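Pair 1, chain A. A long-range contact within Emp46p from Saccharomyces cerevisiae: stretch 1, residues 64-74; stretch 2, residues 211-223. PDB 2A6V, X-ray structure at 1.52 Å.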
# COMPACT_ATOMS: atom_id res chain seq x y z
N ASP A 64 -12.61 17.01 -2.86
CA ASP A 64 -11.62 18.09 -3.01
C ASP A 64 -10.22 17.50 -2.92
O ASP A 64 -9.46 17.57 -3.89
CB ASP A 64 -11.82 19.17 -1.93
CG ASP A 64 -13.01 20.08 -2.20
OD1 ASP A 64 -13.61 20.00 -3.29
OD2 ASP A 64 -13.41 20.90 -1.35
N ALA A 65 -9.90 16.91 -1.77
CA ALA A 65 -8.59 16.32 -1.49
C ALA A 65 -8.74 15.06 -0.63
O ALA A 65 -9.84 14.73 -0.16
CB ALA A 65 -7.71 17.34 -0.79
N MET A 66 -7.64 14.35 -0.43
CA MET A 66 -7.71 13.14 0.40
C MET A 66 -6.43 12.82 1.12
O MET A 66 -5.35 13.23 0.70
CB MET A 66 -8.12 11.94 -0.45
CG MET A 66 -7.13 11.46 -1.46
SD MET A 66 -7.42 9.71 -1.94
CE MET A 66 -5.75 9.34 -2.51
N THR A 67 -6.55 12.06 2.20
CA THR A 67 -5.43 11.53 2.95
C THR A 67 -5.63 10.03 3.17
O THR A 67 -6.71 9.61 3.55
CB THR A 67 -5.36 12.21 4.32
OG1 THR A 67 -5.22 13.63 4.13
CG2 THR A 67 -4.11 11.77 5.09
N ILE A 68 -4.60 9.24 2.92
CA ILE A 68 -4.62 7.82 3.27
C ILE A 68 -3.45 7.57 4.20
O ILE A 68 -2.31 7.94 3.91
CB ILE A 68 -4.49 6.94 2.04
CG1 ILE A 68 -5.71 7.12 1.11
CG2 ILE A 68 -4.33 5.49 2.47
CD1 ILE A 68 -5.54 6.47 -0.25
N GLU A 69 -3.73 6.91 5.31
CA GLU A 69 -2.72 6.56 6.28
C GLU A 69 -2.77 5.06 6.48
O GLU A 69 -3.78 4.53 6.93
CB GLU A 69 -2.99 7.24 7.61
CG GLU A 69 -2.81 8.74 7.59
CD GLU A 69 -3.15 9.38 8.92
OE1 GLU A 69 -3.86 8.77 9.76
OE2 GLU A 69 -2.72 10.53 9.11
N TRP A 70 -1.69 4.38 6.12
CA TRP A 70 -1.49 2.96 6.41
C TRP A 70 -0.49 2.79 7.54
O TRP A 70 0.60 3.38 7.47
CB TRP A 70 -0.92 2.25 5.19
CG TRP A 70 -1.84 2.09 4.01
CD1 TRP A 70 -1.92 2.90 2.92
CD2 TRP A 70 -2.77 1.03 3.80
NE1 TRP A 70 -2.85 2.41 2.03
CE2 TRP A 70 -3.38 1.25 2.55
CE3 TRP A 70 -3.14 -0.10 4.52
CZ2 TRP A 70 -4.34 0.39 2.02
CZ3 TRP A 70 -4.11 -0.93 4.00
CH2 TRP A 70 -4.68 -0.70 2.76
N THR A 71 -0.81 2.00 8.57
CA THR A 71 0.09 1.70 9.65
C THR A 71 0.49 0.25 9.46
O THR A 71 -0.38 -0.63 9.40
CB THR A 71 -0.58 1.91 10.99
OG1 THR A 71 -0.95 3.29 11.10
CG2 THR A 71 0.36 1.60 12.14
N PHE A 72 1.78 0.01 9.37
CA PHE A 72 2.29 -1.29 8.95
C PHE A 72 3.59 -1.61 9.69
O PHE A 72 4.21 -0.75 10.29
CB PHE A 72 2.56 -1.27 7.43
CG PHE A 72 3.73 -0.41 7.05
CD1 PHE A 72 5.01 -0.94 7.03
CD2 PHE A 72 3.56 0.94 6.79
CE1 PHE A 72 6.09 -0.13 6.76
CE2 PHE A 72 4.66 1.74 6.51
CZ PHE A 72 5.91 1.18 6.49
N ARG A 73 4.01 -2.86 9.63
CA ARG A 73 5.36 -3.20 10.00
C ARG A 73 5.83 -4.45 9.26
O ARG A 73 5.03 -5.21 8.73
CB ARG A 73 5.50 -3.40 11.51
CG ARG A 73 4.72 -4.58 12.04
CD ARG A 73 4.73 -4.62 13.55
NE ARG A 73 3.91 -5.74 14.01
CZ ARG A 73 3.51 -5.92 15.25
NH1 ARG A 73 3.90 -5.12 16.23
NH2 ARG A 73 2.74 -6.96 15.53
N SER A 74 7.13 -4.66 9.27
CA SER A 74 7.73 -5.91 8.85
C SER A 74 8.47 -6.44 10.05
O SER A 74 9.31 -5.76 10.60
CB SER A 74 8.73 -5.71 7.72
OG SER A 74 9.41 -6.94 7.49
N GLU A 211 2.85 -6.84 7.88
CA GLU A 211 1.64 -6.71 8.71
C GLU A 211 1.00 -5.35 8.56
O GLU A 211 1.70 -4.34 8.44
CB GLU A 211 1.97 -6.96 10.16
CG GLU A 211 2.77 -8.23 10.37
CD GLU A 211 3.02 -8.61 11.81
OE1 GLU A 211 2.59 -7.86 12.71
OE2 GLU A 211 3.63 -9.67 12.04
N ILE A 212 -0.33 -5.31 8.58
CA ILE A 212 -1.11 -4.08 8.54
C ILE A 212 -1.85 -3.93 9.88
O ILE A 212 -2.67 -4.79 10.24
CB ILE A 212 -2.11 -4.09 7.36
CG1 ILE A 212 -1.37 -4.25 6.02
CG2 ILE A 212 -2.94 -2.85 7.37
CD1 ILE A 212 -0.45 -3.10 5.63
N LEU A 213 -1.61 -2.84 10.59
CA LEU A 213 -2.21 -2.62 11.90
C LEU A 213 -3.41 -1.68 11.84
O LEU A 213 -4.33 -1.79 12.66
CB LEU A 213 -1.17 -2.05 12.87
CG LEU A 213 -0.25 -3.08 13.51
CD1 LEU A 213 0.65 -3.75 12.51
CD2 LEU A 213 0.52 -2.40 14.61
N LYS A 214 -3.42 -0.75 10.88
CA LYS A 214 -4.45 0.28 10.79
C LYS A 214 -4.47 0.82 9.37
O LYS A 214 -3.46 0.79 8.64
CB LYS A 214 -4.20 1.40 11.79
CG LYS A 214 -5.26 2.45 11.91
CD LYS A 214 -5.02 3.37 13.17
CE LYS A 214 -3.57 3.51 13.59
NZ LYS A 214 -3.40 4.55 14.67
N MET A 215 -5.64 1.27 8.95
CA MET A 215 -5.76 2.04 7.71
C MET A 215 -6.93 2.99 7.81
O MET A 215 -8.03 2.59 8.19
CB MET A 215 -5.89 1.13 6.49
CG MET A 215 -5.99 1.89 5.14
SD MET A 215 -7.66 2.51 4.79
CE MET A 215 -7.46 3.24 3.21
N LYS A 216 -6.70 4.26 7.53
CA LYS A 216 -7.73 5.29 7.55
C LYS A 216 -7.65 6.10 6.28
O LYS A 216 -6.56 6.41 5.80
CB LYS A 216 -7.54 6.23 8.73
CG LYS A 216 -7.73 5.61 10.09
CD LYS A 216 -7.53 6.64 11.21
CE LYS A 216 -7.80 6.05 12.59
NZ LYS A 216 -7.34 6.93 13.69
N LEU A 217 -8.79 6.45 5.73
CA LEU A 217 -8.87 7.41 4.65
C LEU A 217 -9.67 8.60 5.17
O LEU A 217 -10.64 8.41 5.90
CB LEU A 217 -9.54 6.83 3.40
CG LEU A 217 -9.75 7.81 2.24
CD1 LEU A 217 -9.69 7.09 0.92
CD2 LEU A 217 -11.09 8.62 2.34
N TYR A 218 -9.25 9.80 4.79
CA TYR A 218 -9.95 11.04 5.13
C TYR A 218 -10.29 11.77 3.84
O TYR A 218 -9.49 11.85 2.92
CB TYR A 218 -9.09 11.96 6.01
CG TYR A 218 -8.54 11.38 7.28
CD1 TYR A 218 -9.06 11.73 8.53
CD2 TYR A 218 -7.46 10.49 7.26
CE1 TYR A 218 -8.54 11.18 9.70
CE2 TYR A 218 -6.94 9.96 8.41
CZ TYR A 218 -7.48 10.30 9.63
OH TYR A 218 -6.93 9.74 10.77
N ASP A 219 -11.47 12.36 3.81
CA ASP A 219 -11.95 13.08 2.64
C ASP A 219 -11.37 14.50 2.62
O ASP A 219 -12.07 15.46 2.31
CB ASP A 219 -13.48 13.16 2.65
CG ASP A 219 -14.18 11.82 2.50
OD1 ASP A 219 -13.63 10.86 1.91
OD2 ASP A 219 -15.34 11.64 2.94
N GLY A 220 -10.10 14.64 2.97
CA GLY A 220 -9.45 15.94 2.97
C GLY A 220 -7.99 15.84 3.37
O GLY A 220 -7.49 14.77 3.70
N VAL A 221 -7.31 16.98 3.31
CA VAL A 221 -5.94 17.13 3.76
C VAL A 221 -5.97 17.45 5.24
O VAL A 221 -6.57 18.44 5.65
CB VAL A 221 -5.23 18.30 3.06
CG1 VAL A 221 -3.76 18.36 3.49
CG2 VAL A 221 -5.38 18.21 1.54
N ILE A 222 -5.32 16.62 6.03
CA ILE A 222 -5.38 16.76 7.48
C ILE A 222 -4.20 17.59 8.00
O ILE A 222 -3.11 17.57 7.42
CB ILE A 222 -5.45 15.37 8.16
CG1 ILE A 222 -4.18 14.53 7.92
CG2 ILE A 222 -6.69 14.59 7.68
CD1 ILE A 222 -4.17 13.24 8.70
N GLU A 223 -4.43 18.32 9.08
CA GLU A 223 -3.40 19.17 9.68
C GLU A 223 -2.20 18.34 10.14
O GLU A 223 -1.05 18.75 9.95
CB GLU A 223 -3.97 19.98 10.86
CG GLU A 223 -4.35 19.16 12.09
CD GLU A 223 -5.56 19.71 12.82
OE1 GLU A 223 -5.66 20.95 12.97
OE2 GLU A 223 -6.42 18.91 13.25
O HOH W 1 -12.30 16.85 0.31

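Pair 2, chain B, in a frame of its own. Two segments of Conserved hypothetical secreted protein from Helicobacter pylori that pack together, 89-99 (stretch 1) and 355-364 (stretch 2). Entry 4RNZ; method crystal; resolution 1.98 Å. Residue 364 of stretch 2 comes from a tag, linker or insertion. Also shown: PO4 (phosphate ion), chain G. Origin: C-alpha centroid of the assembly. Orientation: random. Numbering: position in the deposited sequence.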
# COMPACT_ATOMS: atom_id res chain seq x y z
N LYS B 89 16.28 -3.69 -2.06
CA LYS B 89 17.15 -4.52 -1.21
C LYS B 89 16.31 -5.55 -0.43
O LYS B 89 15.26 -5.21 0.10
CB LYS B 89 17.87 -3.69 -0.18
CG LYS B 89 18.71 -2.55 -0.71
CD LYS B 89 19.46 -1.91 0.44
CE LYS B 89 20.17 -0.64 0.02
NZ LYS B 89 21.07 -0.20 1.14
N GLU B 90 16.82 -6.77 -0.33
CA GLU B 90 16.18 -7.83 0.43
C GLU B 90 16.99 -8.13 1.67
O GLU B 90 18.23 -8.19 1.62
CB GLU B 90 16.06 -9.07 -0.44
CG GLU B 90 15.26 -10.22 0.17
CD GLU B 90 15.30 -11.44 -0.71
OE1 GLU B 90 16.40 -11.82 -1.14
OE2 GLU B 90 14.23 -12.00 -0.99
N LYS B 91 16.29 -8.31 2.79
CA LYS B 91 16.90 -8.68 4.07
C LYS B 91 16.14 -9.82 4.71
O LYS B 91 14.96 -10.03 4.43
CB LYS B 91 16.90 -7.51 5.06
CG LYS B 91 17.77 -6.35 4.62
CD LYS B 91 18.17 -5.45 5.78
CE LYS B 91 19.41 -4.64 5.43
NZ LYS B 91 19.20 -3.88 4.17
N THR B 92 16.84 -10.52 5.61
CA THR B 92 16.22 -11.52 6.46
C THR B 92 16.41 -11.19 7.92
O THR B 92 17.54 -11.19 8.44
CB THR B 92 16.78 -12.91 6.18
OG1 THR B 92 16.58 -13.21 4.80
CG2 THR B 92 16.07 -13.97 7.04
N LEU B 93 15.30 -10.93 8.60
CA LEU B 93 15.30 -10.77 10.03
C LEU B 93 15.07 -12.14 10.68
O LEU B 93 14.08 -12.82 10.39
CB LEU B 93 14.18 -9.84 10.48
CG LEU B 93 13.94 -9.70 11.98
CD1 LEU B 93 15.16 -9.13 12.69
CD2 LEU B 93 12.74 -8.79 12.19
N LEU B 94 16.00 -12.54 11.55
CA LEU B 94 15.82 -13.70 12.43
C LEU B 94 15.79 -13.23 13.88
O LEU B 94 16.67 -12.48 14.34
CB LEU B 94 16.95 -14.69 12.24
CG LEU B 94 17.23 -15.17 10.83
CD1 LEU B 94 18.49 -16.03 10.84
CD2 LEU B 94 16.06 -15.94 10.25
N LEU B 95 14.80 -13.67 14.63
CA LEU B 95 14.59 -13.10 15.95
C LEU B 95 14.18 -14.18 16.95
O LEU B 95 13.35 -15.04 16.63
CB LEU B 95 13.52 -12.04 15.81
CG LEU B 95 13.28 -11.04 16.91
CD1 LEU B 95 12.79 -9.76 16.24
CD2 LEU B 95 12.25 -11.59 17.90
N SER B 96 14.77 -14.12 18.15
CA SER B 96 14.29 -14.92 19.29
C SER B 96 13.59 -13.95 20.23
O SER B 96 14.20 -13.01 20.69
CB SER B 96 15.45 -15.63 20.01
OG SER B 96 14.96 -16.32 21.15
N LEU B 97 12.31 -14.17 20.49
CA LEU B 97 11.55 -13.21 21.30
C LEU B 97 12.11 -12.98 22.73
O LEU B 97 12.35 -13.92 23.48
CB LEU B 97 10.09 -13.67 21.36
CG LEU B 97 9.08 -12.67 21.89
CD1 LEU B 97 8.93 -11.50 20.93
CD2 LEU B 97 7.73 -13.35 22.08
N GLN B 98 12.33 -11.72 23.07
CA GLN B 98 12.85 -11.31 24.37
C GLN B 98 11.80 -10.53 25.14
O GLN B 98 11.62 -10.76 26.33
CB GLN B 98 14.12 -10.48 24.19
CG GLN B 98 15.27 -11.23 23.55
CD GLN B 98 15.51 -12.57 24.23
OE1 GLN B 98 15.70 -12.63 25.45
NE2 GLN B 98 15.46 -13.65 23.46
N THR B 99 11.13 -9.59 24.48
CA THR B 99 10.08 -8.78 25.10
C THR B 99 8.66 -8.95 24.54
O THR B 99 7.90 -9.76 25.06
CB THR B 99 10.50 -7.31 25.03
OG1 THR B 99 10.58 -6.91 23.66
CG2 THR B 99 11.87 -7.11 25.68
N ASN B 355 23.29 -14.07 20.02
CA ASN B 355 22.50 -12.85 19.83
C ASN B 355 21.01 -13.12 19.80
O ASN B 355 20.59 -14.16 19.33
CB ASN B 355 22.89 -12.22 18.50
CG ASN B 355 24.33 -11.77 18.48
OD1 ASN B 355 24.71 -10.87 19.21
ND2 ASN B 355 25.15 -12.43 17.67
N SER B 356 20.22 -12.16 20.29
CA SER B 356 18.76 -12.29 20.25
C SER B 356 18.15 -12.10 18.84
O SER B 356 17.03 -12.57 18.56
CB SER B 356 18.09 -11.34 21.24
OG SER B 356 18.60 -10.02 21.13
N PHE B 357 18.89 -11.44 17.95
CA PHE B 357 18.41 -11.23 16.59
C PHE B 357 19.55 -11.15 15.59
O PHE B 357 20.68 -10.89 15.96
CB PHE B 357 17.59 -9.95 16.53
CG PHE B 357 18.41 -8.70 16.60
CD1 PHE B 357 18.99 -8.17 15.45
CD2 PHE B 357 18.59 -8.05 17.81
CE1 PHE B 357 19.74 -7.01 15.51
CE2 PHE B 357 19.35 -6.89 17.87
CZ PHE B 357 19.92 -6.36 16.73
N TYR B 358 19.21 -11.38 14.32
CA TYR B 358 20.11 -11.21 13.18
C TYR B 358 19.34 -10.50 12.08
O TYR B 358 18.21 -10.87 11.79
CB TYR B 358 20.57 -12.57 12.65
CG TYR B 358 21.51 -13.27 13.58
CD1 TYR B 358 21.02 -14.09 14.57
CD2 TYR B 358 22.89 -13.08 13.48
CE1 TYR B 358 21.87 -14.72 15.46
CE2 TYR B 358 23.76 -13.71 14.36
CZ TYR B 358 23.24 -14.53 15.35
OH TYR B 358 24.05 -15.17 16.26
N LEU B 359 19.95 -9.48 11.49
CA LEU B 359 19.41 -8.81 10.31
C LEU B 359 20.42 -9.03 9.22
O LEU B 359 21.49 -8.43 9.21
CB LEU B 359 19.17 -7.33 10.58
CG LEU B 359 18.48 -6.59 9.42
CD1 LEU B 359 17.10 -7.19 9.16
CD2 LEU B 359 18.37 -5.09 9.74
N LEU B 360 20.05 -9.90 8.30
CA LEU B 360 20.95 -10.45 7.32
C LEU B 360 20.67 -9.90 5.95
O LEU B 360 19.51 -9.65 5.58
CB LEU B 360 20.75 -11.95 7.22
CG LEU B 360 20.91 -12.68 8.55
CD1 LEU B 360 20.67 -14.16 8.31
CD2 LEU B 360 22.29 -12.40 9.14
N GLU B 361 21.74 -9.78 5.19
CA GLU B 361 21.66 -9.29 3.84
C GLU B 361 21.17 -10.41 2.95
O GLU B 361 21.70 -11.51 3.02
CB GLU B 361 23.03 -8.83 3.38
CG GLU B 361 22.99 -7.92 2.18
CD GLU B 361 24.39 -7.52 1.75
OE1 GLU B 361 25.15 -8.42 1.34
OE2 GLU B 361 24.71 -6.32 1.85
N GLY B 362 20.10 -10.18 2.24
CA GLY B 362 19.62 -11.10 1.29
C GLY B 362 19.04 -12.33 1.96
O GLY B 362 18.90 -12.35 3.15
N PHE B 363 18.55 -13.26 1.20
CA PHE B 363 17.95 -14.43 1.76
C PHE B 363 18.39 -15.79 1.12
O PHE B 363 19.05 -16.55 1.75
CB PHE B 363 16.47 -14.29 1.56
CG PHE B 363 15.67 -15.48 1.96
CD1 PHE B 363 15.84 -16.05 3.19
CD2 PHE B 363 14.75 -16.01 1.12
CE1 PHE B 363 15.11 -17.13 3.56
CE2 PHE B 363 14.02 -17.10 1.49
CZ PHE B 363 14.21 -17.66 2.71
N LEU B 364 18.05 -16.02 -0.12
CA LEU B 364 18.37 -17.28 -0.75
C LEU B 364 19.86 -17.39 -0.99
O LEU B 364 20.42 -18.45 -0.96
CB LEU B 364 17.63 -17.45 -2.05
CG LEU B 364 16.16 -17.78 -1.96
CD1 LEU B 364 15.67 -18.18 -3.32
CD2 LEU B 364 15.88 -18.88 -0.97
P PO4 G . 19.77 0.36 4.57
O1 PO4 G . 18.25 0.43 4.61
O2 PO4 G . 20.28 0.91 5.88
O3 PO4 G . 20.33 1.18 3.42
O4 PO4 G . 20.30 -1.04 4.37
O HOH W 2 16.23 -14.46 -1.90

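Both pairs are built from two antiparallel neighbouring strands whose partner is far away in sequence. The strand axes approach to 4.6 Å in each, with 162° between their N-to-C directions in pair 1 and 161° in pair 2, and the backbones of 14 central residues superpose with an RMSD of 0.7 Å. Thr67(A), Glu69(A) and Thr71(A) of pair 1 fall on Thr92(B), Leu94(B) and Ser96(B) of pair 2; across the ladder, Lys214(A), Lys216(A) and Tyr218(A) fall on Ser356(B), Tyr358(B) and Leu360(B).

The hydrogen bonds follow the same register. Thr67(A) N donates to Tyr218(A) O at 3.0 Å and Tyr218(A) N to Thr67(A) O at 2.8 Å; in pair 2, Thr92(B) N to Leu360(B) O and Leu360(B) N to Thr92(B) O are both 2.8 Å. Further along, Thr71(A) N to Lys214(A) O, 2.9 Å, matches Ser96(B) N to Ser356(B) O, 2.8 Å. Pair 1 then continues through a beta bulge between Thr71(A) and Phe72(A), where Thr71(A) O accepts from Leu213(A) N at 2.8 Å and weakly from Lys214(A) N at 3.4 Å.

The closest correspondence is the threonine, whose side chains nearly coincide after superposition. Both are m rotamers, which lets the hydroxyl reach a glycine carbonyl just past the second strand: Thr67(A) OG1 donates to Gly220(A) O at 2.6 Å, and Thr92(B) OG1 to Gly362(B) O at 3.0 Å. A beta-branched residue suits an extended backbone, and here its hydroxyl adds a link beyond the ladder. The glycines are matched in place but not in conformation. Gly362(B) has phi 70°, a value that favours glycine, and its N donates to Glu90(B) O at 2.8 Å. Gly220(A) is extended, with room for a CB, and the corresponding approach of its N to Ala65(A) O, 3.1 Å, has too poor an angle for a hydrogen bond.

On the face carrying the threonines, the same positions are filled with different chemistry. In pair 1, Tyr218(A) OH makes a weak hydrogen bond to Glu69(A) OE1, 3.4 Å, at the edge of the tyrosine ring. Their counterparts are two leucines, and Leu94(B) CD1 meets Leu360(B) CD1 at 3.8 Å. Where pair 1 has a polar pair, pair 2 has branched apolar chains, which need no hydrogen-bonding partner.

The other face is apolar at its centre in both. Met215(A) lays its flexible chain over the flat Trp70(A) ring, with CG 3.4 Å from the centroid of the six-membered ring, a CH-pi contact. The matched residues, Leu95(B) and Phe357(B), touch more lightly, Leu95(B) CG lying 4.5 Å from Phe357(B) CB, and the end of the phenylalanine leads away. At the next pair on this face, Ile68(A) CG1 packs 4.0 Å from Leu217(A) CD1, and Leu93(B) CB lies 4.2 Å from Leu359(B) CD1: branched aliphatic residues meet in both pairs, apolar side chains suited to a largely buried face.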